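Local coordinates for protein ferredoxin--NADP reductase, apicoplast (Plasmodium falciparum, PDB 3JQQ) that transfers electrons between ferredoxin and NADP(H) through a bound FAD in the apicoplast, and may serve the last step of isoprenoid precursor synthesis, at residues L38-N43 against E112-A117; L16-V21 against I151-A156; N272-Y277 against E305-R310. The protein carries 1 engineered substitution. All blocks are in the same frame, centred on the assembly; numbering follows the deposited sequence.

Contact 1: L38-N43 against E112-A117. With FAD (flavin-adenine dinucleotide), chain I.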
loop_
_atom_site.group_PDB
_atom_site.type_symbol
_atom_site.label_atom_id
_atom_site.label_comp_id
_atom_site.label_asym_id
_atom_site.label_seq_id
_atom_site.Cartn_x
_atom_site.Cartn_y
_atom_site.Cartn_z
ATOM N N LEU B 38 4.141 9.639 -18.053
ATOM C CA LEU B 38 4.949 9.146 -19.164
ATOM C C LEU B 38 4.122 9.055 -20.438
ATOM O O LEU B 38 3.079 8.406 -20.458
ATOM C CB LEU B 38 5.526 7.761 -18.846
ATOM C CG LEU B 38 6.444 7.575 -17.635
ATOM C CD1 LEU B 38 6.851 6.116 -17.496
ATOM C CD2 LEU B 38 7.678 8.463 -17.747
ATOM N N GLU B 39 4.582 9.704 -21.503
ATOM C CA GLU B 39 4.011 9.452 -22.818
ATOM C C GLU B 39 4.845 8.366 -23.486
ATOM O O GLU B 39 6.068 8.478 -23.574
ATOM C CB GLU B 39 3.953 10.722 -23.679
ATOM C CG GLU B 39 2.944 10.616 -24.828
ATOM C CD GLU B 39 2.796 11.898 -25.632
ATOM O OE1 GLU B 39 2.927 12.996 -25.050
ATOM O OE2 GLU B 39 2.535 11.800 -26.852
ATOM N N ILE B 40 4.180 7.305 -23.934
ATOM C CA ILE B 40 4.873 6.130 -24.450
ATOM C C ILE B 40 4.437 5.761 -25.867
ATOM O O ILE B 40 3.252 5.582 -26.138
ATOM C CB ILE B 40 4.683 4.922 -23.519
ATOM C CG1 ILE B 40 5.400 5.161 -22.186
ATOM C CG2 ILE B 40 5.200 3.649 -24.185
ATOM C CD1 ILE B 40 5.218 4.048 -21.182
ATOM N N ASN B 41 5.417 5.659 -26.770
ATOM C CA ASN B 41 5.167 5.246 -28.148
ATOM C C ASN B 41 5.323 3.737 -28.280
ATOM O O ASN B 41 6.408 3.190 -28.077
ATOM C CB ASN B 41 6.109 5.975 -29.110
ATOM C CG ASN B 41 5.759 5.741 -30.575
ATOM O OD1 ASN B 41 5.612 4.601 -31.027
ATOM N ND2 ASN B 41 5.627 6.825 -31.338
ATOM N N HIS B 42 4.229 3.077 -28.616
ATOM C CA HIS B 42 4.203 1.626 -28.711
ATOM C C HIS B 42 3.939 1.210 -30.163
ATOM O O HIS B 42 3.688 0.038 -30.448
ATOM C CB HIS B 42 3.113 1.074 -27.793
ATOM C CG HIS B 42 1.762 1.668 -28.044
ATOM N ND1 HIS B 42 0.878 1.142 -28.969
ATOM C CD2 HIS B 42 1.140 2.752 -27.505
ATOM C CE1 HIS B 42 -0.231 1.872 -28.982
ATOM N NE2 HIS B 42 -0.096 2.854 -28.109
ATOM N N ASN B 43 3.998 2.193 -31.063
ATOM C CA ASN B 43 3.789 1.985 -32.499
ATOM C C ASN B 43 2.447 1.353 -32.859
ATOM O O ASN B 43 2.355 0.557 -33.797
ATOM C CB ASN B 43 4.946 1.195 -33.119
ATOM C CG ASN B 43 6.084 2.088 -33.569
ATOM O OD1 ASN B 43 5.959 3.312 -33.570
ATOM N ND2 ASN B 43 7.199 1.482 -33.957
ATOM N N GLU B 112 -2.436 8.068 -30.434
ATOM C CA GLU B 112 -1.283 7.366 -30.976
ATOM C C GLU B 112 -0.476 6.749 -29.837
ATOM O O GLU B 112 -0.250 5.544 -29.806
ATOM C CB GLU B 112 -0.420 8.318 -31.812
ATOM C CG GLU B 112 0.605 7.626 -32.698
ATOM C CD GLU B 112 1.142 8.533 -33.793
ATOM O OE1 GLU B 112 2.284 8.308 -34.246
ATOM O OE2 GLU B 112 0.422 9.472 -34.203
ATOM N N ASN B 113 -0.058 7.590 -28.897
ATOM C CA ASN B 113 0.700 7.148 -27.725
ATOM C C ASN B 113 -0.190 6.834 -26.528
ATOM O O ASN B 113 -1.354 7.241 -26.492
ATOM C CB ASN B 113 1.716 8.221 -27.324
ATOM C CG ASN B 113 2.716 8.512 -28.422
ATOM O OD1 ASN B 113 3.279 7.598 -29.025
ATOM N ND2 ASN B 113 2.951 9.792 -28.684
ATOM N N LEU B 114 0.356 6.110 -25.552
ATOM C CA LEU B 114 -0.376 5.816 -24.319
ATOM C C LEU B 114 0.205 6.563 -23.112
ATOM O O LEU B 114 1.379 6.937 -23.105
ATOM C CB LEU B 114 -0.443 4.304 -24.057
ATOM C CG LEU B 114 0.843 3.547 -23.706
ATOM C CD1 LEU B 114 1.205 3.740 -22.241
ATOM C CD2 LEU B 114 0.692 2.068 -24.025
ATOM N N SER B 115 -0.635 6.777 -22.100
ATOM C CA SER B 115 -0.256 7.532 -20.907
ATOM C C SER B 115 -0.192 6.643 -19.673
ATOM O O SER B 115 -0.864 5.618 -19.594
ATOM C CB SER B 115 -1.261 8.654 -20.633
ATOM O OG SER B 115 -1.545 9.397 -21.800
ATOM N N VAL B 116 0.607 7.068 -18.703
ATOM C CA VAL B 116 0.730 6.395 -17.425
ATOM C C VAL B 116 1.246 7.409 -16.410
ATOM O O VAL B 116 2.095 8.238 -16.739
ATOM C CB VAL B 116 1.701 5.201 -17.515
ATOM C CG1 VAL B 116 2.593 5.141 -16.284
ATOM C CG2 VAL B 116 0.929 3.896 -17.709
ATOM N N ALA B 117 0.713 7.366 -15.192
ATOM C CA ALA B 117 1.176 8.252 -14.127
ATOM C C ALA B 117 1.750 7.435 -12.981
ATOM O O ALA B 117 1.053 6.616 -12.376
ATOM C CB ALA B 117 0.050 9.143 -13.640
HETATM P PA FAD I . 8.640 -1.671 -4.534
HETATM O O1A FAD I . 7.873 -2.838 -5.109
HETATM O O2A FAD I . 10.123 -1.829 -4.776
HETATM O O5B FAD I . 8.307 -1.503 -2.963
HETATM C C5B FAD I . 6.997 -1.200 -2.534
HETATM C C4B FAD I . 7.019 -0.126 -1.450
HETATM O O4B FAD I . 7.879 -0.503 -0.388
HETATM C C3B FAD I . 7.540 1.193 -1.989
HETATM O O3B FAD I . 6.829 2.238 -1.369
HETATM C C2B FAD I . 8.984 1.230 -1.533
HETATM O O2B FAD I . 9.397 2.550 -1.263
HETATM C C1B FAD I . 8.979 0.384 -0.272
HETATM N N9A FAD I . 10.223 -0.393 -0.114
HETATM C C8A FAD I . 10.793 -1.241 -1.026
HETATM N N7A FAD I . 11.920 -1.761 -0.482
HETATM C C5A FAD I . 12.071 -1.260 0.763
HETATM C C6A FAD I . 13.037 -1.456 1.742
HETATM N N6A FAD I . 14.107 -2.207 1.490
HETATM N N1A FAD I . 12.924 -0.790 2.944
HETATM C C2A FAD I . 11.859 0.059 3.165
HETATM N N3A FAD I . 10.907 0.249 2.186
HETATM C C4A FAD I . 11.011 -0.401 1.005
HETATM N N1 FAD I . 1.125 2.869 -9.169
HETATM C C2 FAD I . 1.257 4.098 -9.774
HETATM O O2 FAD I . 2.155 4.856 -9.406
HETATM N N3 FAD I . 0.390 4.473 -10.783
HETATM C C4 FAD I . -0.615 3.620 -11.186
HETATM O O4 FAD I . -1.388 3.956 -12.082
HETATM C C4X FAD I . -0.751 2.380 -10.575
HETATM N N5 FAD I . -1.754 1.524 -10.977
HETATM C C5X FAD I . -1.876 0.296 -10.362
HETATM C C6 FAD I . -2.890 -0.566 -10.768
HETATM C C7 FAD I . -3.027 -1.806 -10.161
HETATM C C7M FAD I . -4.123 -2.735 -10.602
HETATM C C8 FAD I . -2.144 -2.178 -9.147
HETATM C C8M FAD I . -2.276 -3.516 -8.473
HETATM C C9 FAD I . -1.135 -1.314 -8.743
HETATM C C9A FAD I . -0.994 -0.074 -9.345
HETATM N N10 FAD I . 0.022 0.779 -8.942
HETATM C C10 FAD I . 0.128 2.008 -9.561
HETATM C "C1'" FAD I . 1.099 0.332 -7.972
HETATM C "C2'" FAD I . 2.421 0.013 -8.683
HETATM O "O2'" FAD I . 2.248 -1.137 -9.475
HETATM C "C3'" FAD I . 3.622 -0.277 -7.770
HETATM O "O3'" FAD I . 3.242 -1.094 -6.683
HETATM C "C4'" FAD I . 4.330 0.976 -7.256
HETATM O "O4'" FAD I . 4.899 1.657 -8.351
HETATM C "C5'" FAD I . 5.451 0.600 -6.292
HETATM O "O5'" FAD I . 6.368 -0.198 -7.004
HETATM P P FAD I . 7.954 -0.098 -6.749
HETATM O O1P FAD I . 8.650 -1.229 -7.471
HETATM O O2P FAD I . 8.507 1.242 -7.177
HETATM O O3P FAD I . 8.103 -0.288 -5.158
HETATM O O HOH W 1 2.166 4.313 -30.179
#
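E39 and N113 meet side chain to side chain across an antiparallel pairing. N113 ND2 donates to E39 OE2 at 2.7 Å. The amide reaches the anti side of the carboxylate, 17° out of its plane. E39 CG lies anti to the backbone N (chi1 -160°), and the chain runs extended from there across the N113 side chain at about a right angle. The other N113 branch, OD1, lies against N41 CA and CB. I40 and L114 are a hydrogen-bonded pair: I40 N donates to L114 O at 2.9 Å, and I40 O accepts from L114 N at 3.0 Å. Nearer the flavin, L38 N donates to V116 O at 2.8 Å, while the return bond from V116 N to L38 O is weak. The other backbone edge of strand 35-41 bonds to strand 16-25, E39 with V21 and N41 with K19. One water accepts from H42 N and donates to E112 O at 2.7 Å. N41 OD1 takes the N43 N-H, closing an Asx turn as the strand ends. I40 CB packs on L114 CD1 on their shared face. Just past the strand end, H42 CD2 lies 3.6 Å from L114 CD2. S107 OG bonds to S115 N. A117 O accepts from N3 of FAD at 2.8 Å. This is the antiparallel beta-barrel FAD domain of the ferredoxin-NADP reductase family, with strand 114-123 bringing a backbone carbonyl to the isoalloxazine.

Contact 2: L16-V21 against I151-A156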
loop_
_atom_site.group_PDB
_atom_site.type_symbol
_atom_site.label_atom_id
_atom_site.label_comp_id
_atom_site.label_asym_id
_atom_site.label_seq_id
_atom_site.Cartn_x
_atom_site.Cartn_y
_atom_site.Cartn_z
ATOM N N LEU B 16 6.557 -6.020 -24.889
ATOM C CA LEU B 16 6.621 -5.113 -26.032
ATOM C C LEU B 16 7.602 -3.974 -25.766
ATOM O O LEU B 16 7.475 -3.247 -24.779
ATOM C CB LEU B 16 5.237 -4.550 -26.362
ATOM C CG LEU B 16 5.170 -3.557 -27.528
ATOM C CD1 LEU B 16 5.660 -4.204 -28.813
ATOM C CD2 LEU B 16 3.755 -3.014 -27.702
ATOM N N LYS B 17 8.585 -3.840 -26.651
ATOM C CA LYS B 17 9.584 -2.780 -26.572
ATOM C C LYS B 17 8.981 -1.452 -27.016
ATOM O O LYS B 17 8.512 -1.326 -28.146
ATOM C CB LYS B 17 10.784 -3.128 -27.454
ATOM C CG LYS B 17 11.886 -2.075 -27.494
ATOM C CD LYS B 17 13.046 -2.545 -28.367
ATOM C CE LYS B 17 14.242 -1.616 -28.274
ATOM N NZ LYS B 17 13.943 -0.251 -28.798
ATOM N N CYS B 18 8.997 -0.467 -26.123
ATOM C CA CYS B 18 8.396 0.835 -26.406
ATOM C C CYS B 18 9.392 1.967 -26.216
ATOM O O CYS B 18 10.518 1.750 -25.767
ATOM C CB CYS B 18 7.178 1.070 -25.511
ATOM S SG CYS B 18 5.845 -0.133 -25.703
ATOM N N LYS B 19 8.968 3.181 -26.560
ATOM C CA LYS B 19 9.806 4.367 -26.406
ATOM C C LYS B 19 9.155 5.427 -25.524
ATOM O O LYS B 19 7.949 5.664 -25.603
ATOM C CB LYS B 19 10.127 4.985 -27.771
ATOM C CG LYS B 19 11.243 4.293 -28.541
ATOM C CD LYS B 19 12.593 4.517 -27.876
ATOM C CE LYS B 19 13.733 4.063 -28.776
ATOM N NZ LYS B 19 15.031 4.021 -28.048
ATOM N N ILE B 20 9.973 6.065 -24.695
ATOM C CA ILE B 20 9.558 7.228 -23.924
ATOM C C ILE B 20 9.534 8.470 -24.813
ATOM O O ILE B 20 10.563 8.881 -25.346
ATOM C CB ILE B 20 10.534 7.484 -22.761
ATOM C CG1 ILE B 20 10.484 6.327 -21.758
ATOM C CG2 ILE B 20 10.221 8.816 -22.083
ATOM C CD1 ILE B 20 9.093 6.039 -21.230
ATOM N N VAL B 21 8.351 9.069 -24.970
ATOM C CA VAL B 21 8.209 10.294 -25.756
ATOM C C VAL B 21 8.288 11.542 -24.878
ATOM O O VAL B 21 8.941 12.522 -25.233
ATOM C CB VAL B 21 6.888 10.316 -26.541
ATOM C CG1 VAL B 21 6.690 11.670 -27.202
ATOM C CG2 VAL B 21 6.873 9.202 -27.578
ATOM N N ILE B 151 11.480 1.209 -22.910
ATOM C CA ILE B 151 10.688 0.721 -21.785
ATOM C C ILE B 151 9.839 -0.459 -22.256
ATOM O O ILE B 151 9.255 -0.418 -23.343
ATOM C CB ILE B 151 9.809 1.830 -21.163
ATOM C CG1 ILE B 151 9.151 1.335 -19.871
ATOM C CG2 ILE B 151 8.763 2.313 -22.156
ATOM C CD1 ILE B 151 8.337 2.395 -19.147
ATOM N N TYR B 152 9.790 -1.516 -21.451
ATOM C CA TYR B 152 9.145 -2.760 -21.870
ATOM C C TYR B 152 7.818 -3.022 -21.155
ATOM O O TYR B 152 7.768 -3.142 -19.927
ATOM C CB TYR B 152 10.105 -3.942 -21.704
ATOM C CG TYR B 152 11.330 -3.861 -22.590
ATOM C CD1 TYR B 152 12.398 -3.032 -22.264
ATOM C CD2 TYR B 152 11.422 -4.614 -23.756
ATOM C CE1 TYR B 152 13.520 -2.954 -23.071
ATOM C CE2 TYR B 152 12.540 -4.543 -24.570
ATOM C CZ TYR B 152 13.586 -3.712 -24.223
ATOM O OH TYR B 152 14.699 -3.640 -25.028
ATOM N N LEU B 153 6.751 -3.107 -21.949
ATOM C CA LEU B 153 5.384 -3.259 -21.447
ATOM C C LEU B 153 4.850 -4.685 -21.580
ATOM O O LEU B 153 5.195 -5.407 -22.521
ATOM C CB LEU B 153 4.425 -2.323 -22.199
ATOM C CG LEU B 153 4.347 -0.814 -21.918
ATOM C CD1 LEU B 153 4.318 -0.518 -20.427
ATOM C CD2 LEU B 153 5.483 -0.065 -22.590
ATOM N N THR B 154 3.997 -5.070 -20.634
ATOM C CA THR B 154 3.185 -6.278 -20.739
ATOM C C THR B 154 1.720 -5.851 -20.657
ATOM O O THR B 154 1.426 -4.743 -20.206
ATOM C CB THR B 154 3.467 -7.256 -19.590
ATOM O OG1 THR B 154 2.971 -6.707 -18.362
ATOM C CG2 THR B 154 4.959 -7.531 -19.465
ATOM N N GLY B 155 0.804 -6.717 -21.083
ATOM C CA GLY B 155 -0.627 -6.412 -20.977
ATOM C C GLY B 155 -1.413 -6.633 -22.258
ATOM O O GLY B 155 -0.897 -7.209 -23.216
ATOM N N ALA B 156 -2.665 -6.166 -22.281
ATOM C CA ALA B 156 -3.267 -5.443 -21.163
ATOM C C ALA B 156 -3.674 -6.370 -20.021
ATOM O O ALA B 156 -3.666 -7.586 -20.169
ATOM C CB ALA B 156 -4.471 -4.642 -21.644
#
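C18, I151 and L153 form the apolar centre, on one face of the strand pair. C18 CB lies 3.9 Å from I151 CG2 and is also close to L153 CD2. C18 SG lies anti to its carbonyl carbon (chi1 -60°), on the L153 side. I20 CD1 reaches I151 CG2 at 3.9 Å, the two side chains crossing at a slant. Outward from this centre is the backbone. L16 N donates to L153 O at 2.8 Å, and L153 N returns a bond to L16 O. C18 N donates to I151 O, also at 2.8 Å. The bond from I151 N to C18 O is longer, 3.1 Å, and its donor sits 47° above the carbonyl plane. The far face carries K17 and Y152, side by side and pointing the same way. K17 CB is 3.7 Å from Y152 CE2, and CD and CE run past the phenol OH. The K17 amine then forms a salt bridge with D150. K19 NZ also bridges to D150 and bonds to N148 O. Strand 16-25 is thus held between strand 150-157 and strand 35-41, where I40 covers C18 and I20; strand 53-56 flanks 150-157 on its other side and packs I56 on I151 and L153.

Contact 3: N272-Y277 against E305-R310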
loop_
_atom_site.group_PDB
_atom_site.type_symbol
_atom_site.label_atom_id
_atom_site.label_comp_id
_atom_site.label_asym_id
_atom_site.label_seq_id
_atom_site.Cartn_x
_atom_site.Cartn_y
_atom_site.Cartn_z
ATOM N N ASN B 272 -29.133 8.611 -3.929
ATOM C CA ASN B 272 -30.028 9.085 -4.981
ATOM C C ASN B 272 -29.385 9.046 -6.365
ATOM O O ASN B 272 -30.043 8.716 -7.352
ATOM C CB ASN B 272 -30.546 10.494 -4.667
ATOM C CG ASN B 272 -31.690 10.487 -3.665
ATOM O OD1 ASN B 272 -32.195 11.540 -3.276
ATOM N ND2 ASN B 272 -32.104 9.296 -3.243
ATOM N N LEU B 273 -28.100 9.383 -6.436
ATOM C CA LEU B 273 -27.363 9.309 -7.700
ATOM C C LEU B 273 -27.263 7.871 -8.197
ATOM O O LEU B 273 -27.554 7.586 -9.358
ATOM C CB LEU B 273 -25.964 9.914 -7.559
ATOM C CG LEU B 273 -25.823 11.424 -7.760
ATOM C CD1 LEU B 273 -24.422 11.877 -7.398
ATOM C CD2 LEU B 273 -26.173 11.807 -9.190
ATOM N N PHE B 274 -26.855 6.966 -7.314
ATOM C CA PHE B 274 -26.697 5.567 -7.695
ATOM C C PHE B 274 -28.026 4.905 -8.053
ATOM O O PHE B 274 -28.094 4.113 -8.993
ATOM C CB PHE B 274 -25.992 4.769 -6.596
ATOM C CG PHE B 274 -25.831 3.310 -6.921
ATOM C CD1 PHE B 274 -24.826 2.886 -7.776
ATOM C CD2 PHE B 274 -26.688 2.366 -6.383
ATOM C CE1 PHE B 274 -24.677 1.547 -8.082
ATOM C CE2 PHE B 274 -26.543 1.025 -6.686
ATOM C CZ PHE B 274 -25.537 0.615 -7.536
ATOM N N ASN B 275 -29.080 5.230 -7.308
ATOM C CA ASN B 275 -30.375 4.579 -7.502
ATOM C C ASN B 275 -31.303 5.265 -8.515
ATOM O O ASN B 275 -31.917 4.600 -9.349
ATOM C CB ASN B 275 -31.091 4.387 -6.161
ATOM C CG ASN B 275 -30.535 3.218 -5.366
ATOM O OD1 ASN B 275 -30.074 2.229 -5.937
ATOM N ND2 ASN B 275 -30.579 3.327 -4.044
ATOM N N ASN B 276 -31.402 6.592 -8.433
ATOM C CA ASN B 276 -32.301 7.340 -9.322
ATOM C C ASN B 276 -31.736 7.602 -10.720
ATOM O O ASN B 276 -32.490 7.864 -11.658
ATOM C CB ASN B 276 -32.727 8.659 -8.669
ATOM C CG ASN B 276 -33.792 8.466 -7.608
ATOM O OD1 ASN B 276 -34.657 7.598 -7.731
ATOM N ND2 ASN B 276 -33.735 9.281 -6.554
ATOM N N TYR B 277 -30.411 7.527 -10.861
ATOM C CA TYR B 277 -29.767 7.781 -12.150
ATOM C C TYR B 277 -29.057 6.549 -12.707
ATOM O O TYR B 277 -28.319 6.640 -13.688
ATOM C CB TYR B 277 -28.796 8.961 -12.049
ATOM C CG TYR B 277 -29.479 10.302 -11.886
ATOM C CD1 TYR B 277 -29.769 10.813 -10.621
ATOM C CD2 TYR B 277 -29.842 11.057 -12.993
ATOM C CE1 TYR B 277 -30.395 12.036 -10.468
ATOM C CE2 TYR B 277 -30.473 12.286 -12.847
ATOM C CZ TYR B 277 -30.744 12.769 -11.584
ATOM O OH TYR B 277 -31.371 13.981 -11.433
ATOM N N GLU B 305 -28.709 -8.127 -5.854
ATOM C CA GLU B 305 -28.182 -9.070 -6.812
ATOM C C GLU B 305 -27.757 -8.407 -8.074
ATOM O O GLU B 305 -26.681 -8.642 -8.514
ATOM C CB GLU B 305 -29.165 -10.203 -7.118
ATOM C CG GLU B 305 -29.111 -11.482 -6.187
ATOM C CD GLU B 305 -28.499 -12.729 -6.835
ATOM O OE1 GLU B 305 -27.275 -12.730 -7.067
ATOM O OE2 GLU B 305 -29.240 -13.701 -7.108
ATOM N N LYS B 306 -28.575 -7.517 -8.609
ATOM C CA LYS B 306 -28.318 -6.870 -9.896
ATOM C C LYS B 306 -27.536 -5.600 -9.766
ATOM O O LYS B 306 -27.083 -5.043 -10.735
ATOM C CB LYS B 306 -29.621 -6.467 -10.564
ATOM C CG LYS B 306 -29.893 -4.991 -10.367
ATOM C CD LYS B 306 -31.291 -4.515 -10.795
ATOM C CE LYS B 306 -31.622 -3.182 -10.138
ATOM N NZ LYS B 306 -30.561 -2.175 -10.402
ATOM N N LYS B 307 -27.416 -5.128 -8.554
ATOM C CA LYS B 307 -26.755 -3.860 -8.278
ATOM C C LYS B 307 -25.254 -4.068 -8.127
ATOM O O LYS B 307 -24.481 -3.110 -8.128
ATOM C CB LYS B 307 -27.332 -3.220 -7.013
ATOM C CG LYS B 307 -28.812 -2.883 -7.120
ATOM C CD LYS B 307 -29.325 -2.196 -5.865
ATOM C CE LYS B 307 -30.803 -1.851 -6.003
ATOM N NZ LYS B 307 -31.332 -1.181 -4.780
ATOM N N LYS B 308 -24.847 -5.325 -8.002
ATOM C CA LYS B 308 -23.432 -5.659 -7.905
ATOM C C LYS B 308 -22.775 -5.725 -9.282
ATOM O O LYS B 308 -21.550 -5.782 -9.389
ATOM C CB LYS B 308 -23.235 -6.967 -7.134
ATOM C CG LYS B 308 -23.249 -6.779 -5.624
ATOM C CD LYS B 308 -23.609 -8.055 -4.892
ATOM C CE LYS B 308 -23.621 -7.823 -3.385
ATOM N NZ LYS B 308 -24.255 -8.954 -2.646
ATOM N N LYS B 309 -23.592 -5.710 -10.332
ATOM C CA LYS B 309 -23.074 -5.661 -11.696
ATOM C C LYS B 309 -22.616 -4.243 -11.995
ATOM O O LYS B 309 -21.790 -4.011 -12.878
ATOM C CB LYS B 309 -24.150 -6.069 -12.710
ATOM C CG LYS B 309 -25.108 -4.936 -13.099
ATOM C CD LYS B 309 -25.983 -5.299 -14.299
ATOM C CE LYS B 309 -25.190 -5.295 -15.600
ATOM N NZ LYS B 309 -26.041 -5.653 -16.773
ATOM N N ARG B 310 -23.164 -3.298 -11.237
ATOM C CA ARG B 310 -22.942 -1.879 -11.475
ATOM C C ARG B 310 -21.759 -1.323 -10.688
ATOM O O ARG B 310 -21.321 -0.199 -10.927
ATOM C CB ARG B 310 -24.207 -1.085 -11.136
ATOM C CG ARG B 310 -25.395 -1.384 -12.039
ATOM C CD ARG B 310 -26.423 -0.263 -11.976
ATOM N NE ARG B 310 -27.325 -0.396 -10.834
ATOM C CZ ARG B 310 -27.841 0.633 -10.171
ATOM N NH1 ARG B 310 -27.528 1.877 -10.520
ATOM N NH2 ARG B 310 -28.661 0.420 -9.149
#
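R310 reaches F274 at the end of helix 267-276, and its side chain can be followed outward. CB starts off the CE1-CZ edge of the ring, 4.1 Å from F274 CE1. The chain bends at chi3 (-83°), which carries NE round to within 3.9 Å of F274 CZ. CZ of R310 comes next. It lies over the ring face, 3.9 Å from the ring centroid, with the two planes 14° apart. This is a stacked cation-pi contact, one flat group laid on the other. It belongs to the NADP-binding domain, a Rossmann-like parallel sheet flanked by helices; here the helix that precedes strand 280-285 meets the loop that leads into the edge strand 311-315. At the tip the two nitrogens part. NH1 lies over the ring centre and donates to F274 O at 2.8 Å, with an N-H...O angle of 162°. That oxygen lies close to the guanidinium plane; the stack probably sets the tilt of the group, and the bond its rotation in the plane. NH1 has a second, weak bond to C279 O. NH2 lies above and just outside the CE2-CZ edge, 3.3 Å from F274 CE2. N275 OD1 is near the guanidinium edge, 3.9 Å from NH2, and K307 NZ is also nearby. K307 O approaches the edge of the F274 ring beside CZ, near the ring plane.

How the contacts relate
From the N terminus, strand 16-25 opens contact 2 and the next strand, 35-41, opens contact 1. Contact 1 closes first, when the chain returns in strand 114-123. Contact 2 closes later, with strand 150-157, so contact 1 is nested within contact 2. The two share one antiparallel sheet and touch: E39 O faces V21 N at 2.7 Å and N41 N faces K19 O at 2.8 Å, both probably hydrogen bonds. Together they join four adjacent strands of the FAD domain. Contact 3 follows in series, within the NADP-binding domain. It closes a stretch that holds strand 280-285 and helix 289-298. Its centre is about 34 Å from that of contact 1.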